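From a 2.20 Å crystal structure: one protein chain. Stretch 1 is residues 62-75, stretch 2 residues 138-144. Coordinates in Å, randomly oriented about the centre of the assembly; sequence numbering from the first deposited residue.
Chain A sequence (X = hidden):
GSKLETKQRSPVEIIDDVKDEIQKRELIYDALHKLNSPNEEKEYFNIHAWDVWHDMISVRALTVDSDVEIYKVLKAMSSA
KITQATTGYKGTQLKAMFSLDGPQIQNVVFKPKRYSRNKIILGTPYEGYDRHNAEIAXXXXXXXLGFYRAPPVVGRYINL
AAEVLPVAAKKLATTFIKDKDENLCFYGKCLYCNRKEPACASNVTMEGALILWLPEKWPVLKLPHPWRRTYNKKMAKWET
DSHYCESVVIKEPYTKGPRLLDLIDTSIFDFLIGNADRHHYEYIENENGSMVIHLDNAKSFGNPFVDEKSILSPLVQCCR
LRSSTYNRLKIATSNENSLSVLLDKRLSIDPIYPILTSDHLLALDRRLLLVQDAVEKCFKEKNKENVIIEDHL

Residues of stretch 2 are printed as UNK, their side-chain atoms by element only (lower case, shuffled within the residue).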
# COMPACT_ATOMS: atom_id res chain seq x y z
N LEU A 62 4.35 9.61 8.55
CA LEU A 62 4.77 10.31 7.34
C LEU A 62 4.84 9.38 6.15
O LEU A 62 4.56 9.80 5.02
CB LEU A 62 6.13 10.99 7.56
CG LEU A 62 6.19 12.22 8.47
CD1 LEU A 62 7.60 12.82 8.42
CD2 LEU A 62 5.12 13.26 8.12
N THR A 63 5.19 8.11 6.36
CA THR A 63 5.29 7.13 5.30
C THR A 63 4.49 5.89 5.68
O THR A 63 4.01 5.75 6.80
CB THR A 63 6.75 6.75 5.01
OG1 THR A 63 7.35 6.24 6.21
CG2 THR A 63 7.53 7.97 4.54
N VAL A 64 4.35 4.98 4.71
CA VAL A 64 3.49 3.82 4.84
C VAL A 64 4.29 2.56 4.55
O VAL A 64 5.40 2.60 4.02
CB VAL A 64 2.27 3.90 3.90
CG1 VAL A 64 1.35 5.02 4.35
CG2 VAL A 64 2.73 4.12 2.47
N ASP A 65 3.69 1.42 4.90
CA ASP A 65 4.32 0.12 4.73
C ASP A 65 4.48 -0.26 3.26
O ASP A 65 5.36 -1.06 2.93
CB ASP A 65 3.50 -0.94 5.47
CG ASP A 65 4.08 -2.34 5.34
OD1 ASP A 65 5.32 -2.48 5.42
OD2 ASP A 65 3.30 -3.29 5.16
N SER A 66 3.67 0.32 2.37
CA SER A 66 3.64 -0.06 0.96
C SER A 66 4.95 0.30 0.25
O SER A 66 5.24 1.48 0.03
CB SER A 66 2.47 0.63 0.26
OG SER A 66 2.60 0.54 -1.15
N ASP A 67 5.70 -0.72 -0.16
CA ASP A 67 6.91 -0.48 -0.95
C ASP A 67 6.58 0.09 -2.32
O ASP A 67 7.38 0.85 -2.87
CB ASP A 67 7.71 -1.78 -1.10
CG ASP A 67 8.40 -2.19 0.18
OD1 ASP A 67 8.44 -1.37 1.13
OD2 ASP A 67 8.91 -3.33 0.24
N VAL A 68 5.42 -0.26 -2.88
CA VAL A 68 5.04 0.27 -4.19
C VAL A 68 4.90 1.78 -4.12
O VAL A 68 5.42 2.51 -4.98
CB VAL A 68 3.75 -0.40 -4.69
CG1 VAL A 68 3.31 0.23 -5.99
CG2 VAL A 68 3.99 -1.89 -4.88
N GLU A 69 4.21 2.28 -3.10
CA GLU A 69 4.01 3.72 -2.98
C GLU A 69 5.32 4.44 -2.68
O GLU A 69 5.59 5.50 -3.26
CB GLU A 69 2.97 4.01 -1.89
CG GLU A 69 1.58 3.45 -2.20
CD GLU A 69 0.50 4.01 -1.29
OE1 GLU A 69 0.74 5.03 -0.63
OE2 GLU A 69 -0.61 3.43 -1.25
N ILE A 70 6.15 3.88 -1.81
CA ILE A 70 7.40 4.54 -1.42
C ILE A 70 8.41 4.50 -2.56
O ILE A 70 9.04 5.52 -2.88
CB ILE A 70 7.96 3.93 -0.13
CG1 ILE A 70 7.10 4.36 1.05
CG2 ILE A 70 9.39 4.37 0.11
CD1 ILE A 70 7.22 5.85 1.35
N TYR A 71 8.58 3.34 -3.21
CA TYR A 71 9.51 3.27 -4.34
C TYR A 71 9.09 4.19 -5.47
O TYR A 71 9.94 4.73 -6.18
CB TYR A 71 9.64 1.84 -4.89
CG TYR A 71 10.42 0.89 -4.01
CD1 TYR A 71 10.54 1.10 -2.64
CD2 TYR A 71 11.08 -0.21 -4.56
CE1 TYR A 71 11.24 0.23 -1.84
CE2 TYR A 71 11.79 -1.09 -3.76
CZ TYR A 71 11.87 -0.86 -2.40
OH TYR A 71 12.58 -1.71 -1.59
N LYS A 72 7.78 4.38 -5.66
CA LYS A 72 7.32 5.32 -6.67
C LYS A 72 7.83 6.73 -6.38
O LYS A 72 8.24 7.45 -7.29
CB LYS A 72 5.79 5.29 -6.72
CG LYS A 72 5.15 6.15 -7.81
CD LYS A 72 3.66 5.87 -7.85
CE LYS A 72 2.97 6.72 -8.88
NZ LYS A 72 3.17 6.16 -10.24
N VAL A 73 7.79 7.13 -5.11
CA VAL A 73 8.28 8.46 -4.73
C VAL A 73 9.80 8.52 -4.83
O VAL A 73 10.36 9.47 -5.38
CB VAL A 73 7.78 8.82 -3.32
CG1 VAL A 73 8.40 10.12 -2.84
CG2 VAL A 73 6.25 8.92 -3.32
N LEU A 74 10.50 7.49 -4.33
CA LEU A 74 11.96 7.47 -4.39
C LEU A 74 12.46 7.50 -5.83
O LEU A 74 13.43 8.19 -6.15
CB LEU A 74 12.50 6.23 -3.66
CG LEU A 74 12.20 6.12 -2.17
CD1 LEU A 74 12.87 4.87 -1.57
CD2 LEU A 74 12.67 7.38 -1.43
N LYS A 75 11.81 6.74 -6.72
CA LYS A 75 12.21 6.74 -8.12
C LYS A 75 12.07 8.13 -8.73
O LYS A 75 12.93 8.57 -9.50
CB LYS A 75 11.36 5.74 -8.91
CG LYS A 75 11.74 5.60 -10.38
CD LYS A 75 10.84 4.56 -11.05
CE LYS A 75 11.16 4.41 -12.52
NZ LYS A 75 12.56 3.95 -12.70
N UNK A 138 19.15 6.22 7.92
CA UNK A 138 18.17 6.51 8.96
C UNK A 138 16.75 6.44 8.43
O UNK A 138 15.84 5.98 9.12
c UNK A 138 18.45 7.89 9.56
N UNK A 139 16.53 6.87 7.18
CA UNK A 139 15.19 6.80 6.63
C UNK A 139 14.73 5.36 6.46
O UNK A 139 13.61 5.01 6.86
c UNK A 139 14.03 7.10 4.40
c UNK A 139 12.01 6.24 2.70
c UNK A 139 12.70 7.32 4.72
c UNK A 139 15.13 7.56 5.30
c UNK A 139 13.33 6.02 2.36
c UNK A 139 14.33 6.45 3.21
c UNK A 139 11.69 6.88 3.88
N UNK A 140 15.58 4.49 5.92
CA UNK A 140 15.16 3.10 5.76
C UNK A 140 15.04 2.39 7.09
O UNK A 140 14.18 1.51 7.25
c UNK A 140 16.11 2.35 4.83
c UNK A 140 15.98 2.78 3.41
n UNK A 140 16.17 3.65 1.41
c UNK A 140 15.05 2.96 1.43
c UNK A 140 16.78 3.56 2.64
n UNK A 140 14.91 2.43 2.63
N UNK A 141 15.87 2.74 8.07
CA UNK A 141 15.71 2.10 9.37
C UNK A 141 14.42 2.57 10.05
O UNK A 141 13.80 1.80 10.79
c UNK A 141 16.97 0.42 11.74
c UNK A 141 16.74 1.92 11.70
c UNK A 141 17.68 2.63 12.66
c UNK A 141 16.92 2.39 10.26
N UNK A 142 14.00 3.80 9.77
CA UNK A 142 12.75 4.31 10.32
C UNK A 142 11.55 3.51 9.82
O UNK A 142 10.63 3.20 10.58
o UNK A 142 10.94 6.87 11.26
c UNK A 142 11.21 6.33 10.17
o UNK A 142 10.37 6.23 9.25
c UNK A 142 12.61 5.79 9.95
N UNK A 143 11.58 3.10 8.54
CA UNK A 143 10.53 2.22 8.02
C UNK A 143 10.69 0.80 8.54
O UNK A 143 9.70 0.16 8.92
c UNK A 143 10.56 2.24 6.49
c UNK A 143 8.79 1.95 3.36
n UNK A 143 9.85 1.27 2.93
c UNK A 143 10.27 3.61 4.42
n UNK A 143 8.96 3.07 4.06
n UNK A 143 7.57 1.53 3.07
c UNK A 143 10.45 3.64 5.92
N UNK A 144 11.93 0.30 8.59
CA UNK A 144 12.17 -1.07 9.05
C UNK A 144 11.69 -1.27 10.48
O UNK A 144 11.12 -2.32 10.81
c UNK A 144 13.66 -1.41 8.92
c UNK A 144 13.40 -3.88 8.74
c UNK A 144 15.64 -2.91 9.34
c UNK A 144 14.12 -2.76 9.47
O HOH W 1 9.66 6.97 6.83

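Position 138 has a single side-chain carbon and nothing beyond it. It lies out of reach of stretch 1, and its backbone O accepts from the N of position 142, a helical bond of 2.9 Å. One carbon on CA defines Ala138.

Position 139 carries one carbon followed by a ring of six carbons, with no oxygen attached. CA-to-CB points toward stretch 1, and the ring meets three side chains there: Thr63, Ile70 and Leu74. An all-carbon six-membered ring without a hydroxyl is Phe139. Its CZ lies 4.1 Å from Ile70 CG2 and its CE2 4.1 Å from Leu74 CD2; Ile70 CG2 and Thr63 CG2 both sit at the ring edge, near its plane.

Position 140 has one carbon leading to a five-membered ring of three carbons and two nitrogens. CA-to-CB points sideways, but chi1 of -71° (m) brings the ring nearer, with a ring carbon close to Leu74 CD1. The ring is the imidazole of His140, and the carbon is CE1, 4.2 Å from Leu74 CD1.

Position 141 shows four carbons forked at the second. The fork beyond CB excludes isoleucine and identifies Leu141, which does not reach stretch 1.

Position 142 has two carbons, the second bearing two oxygens: a short carboxylate, with a side chain too short for glutamate. One oxygen is linked through water 1 to Thr63 OG1. The isosteric asparagine would put a nitrogen in place of one oxygen, so this is Asp142. OD1 stands 4.3 Å from Thr63 OG1, and water 1 bridges the gap: it accepts from Thr63 OG1 at 2.5 Å and donates to Asp142 OD1 at 2.6 Å.

Position 143 runs through three carbons to a nitrogen, then a carbon carrying two more nitrogens. One terminal nitrogen approaches Val64 O and the other Asp67 OD1, while Ile70 CG1 packs over one face of the group. This guanidinium is Arg143, and its chain covers more of the contact than any other residue. NH2 donates to Val64 O at 2.6 Å with an N-H...acceptor angle of 168°, nearly straight. NH1 forms a weak hydrogen bond, part of a salt bridge, with Asp67 OD1 at 3.5 Å. Ile70 CG1 lies 3.5 Å from NH2.

Position 144 repeats four carbons forked at the second, hence Leu144, again out of reach.

The contact combines apolar packing with polar bonds from Arg143. The helices run nearly antiparallel (168°), but their axes approach no closer than 13.7 Å, so side chains must span the gap. Phe139 packs against Ile70 and Leu74, and His140 approaches Leu74, while Arg143 extends to the loop and the first turn of helix 67-75. That turn is capped by Ser66, whose OG accepts from Glu69 N at 3.1 Å.

Stretch 2 138-144: AFHLDRL
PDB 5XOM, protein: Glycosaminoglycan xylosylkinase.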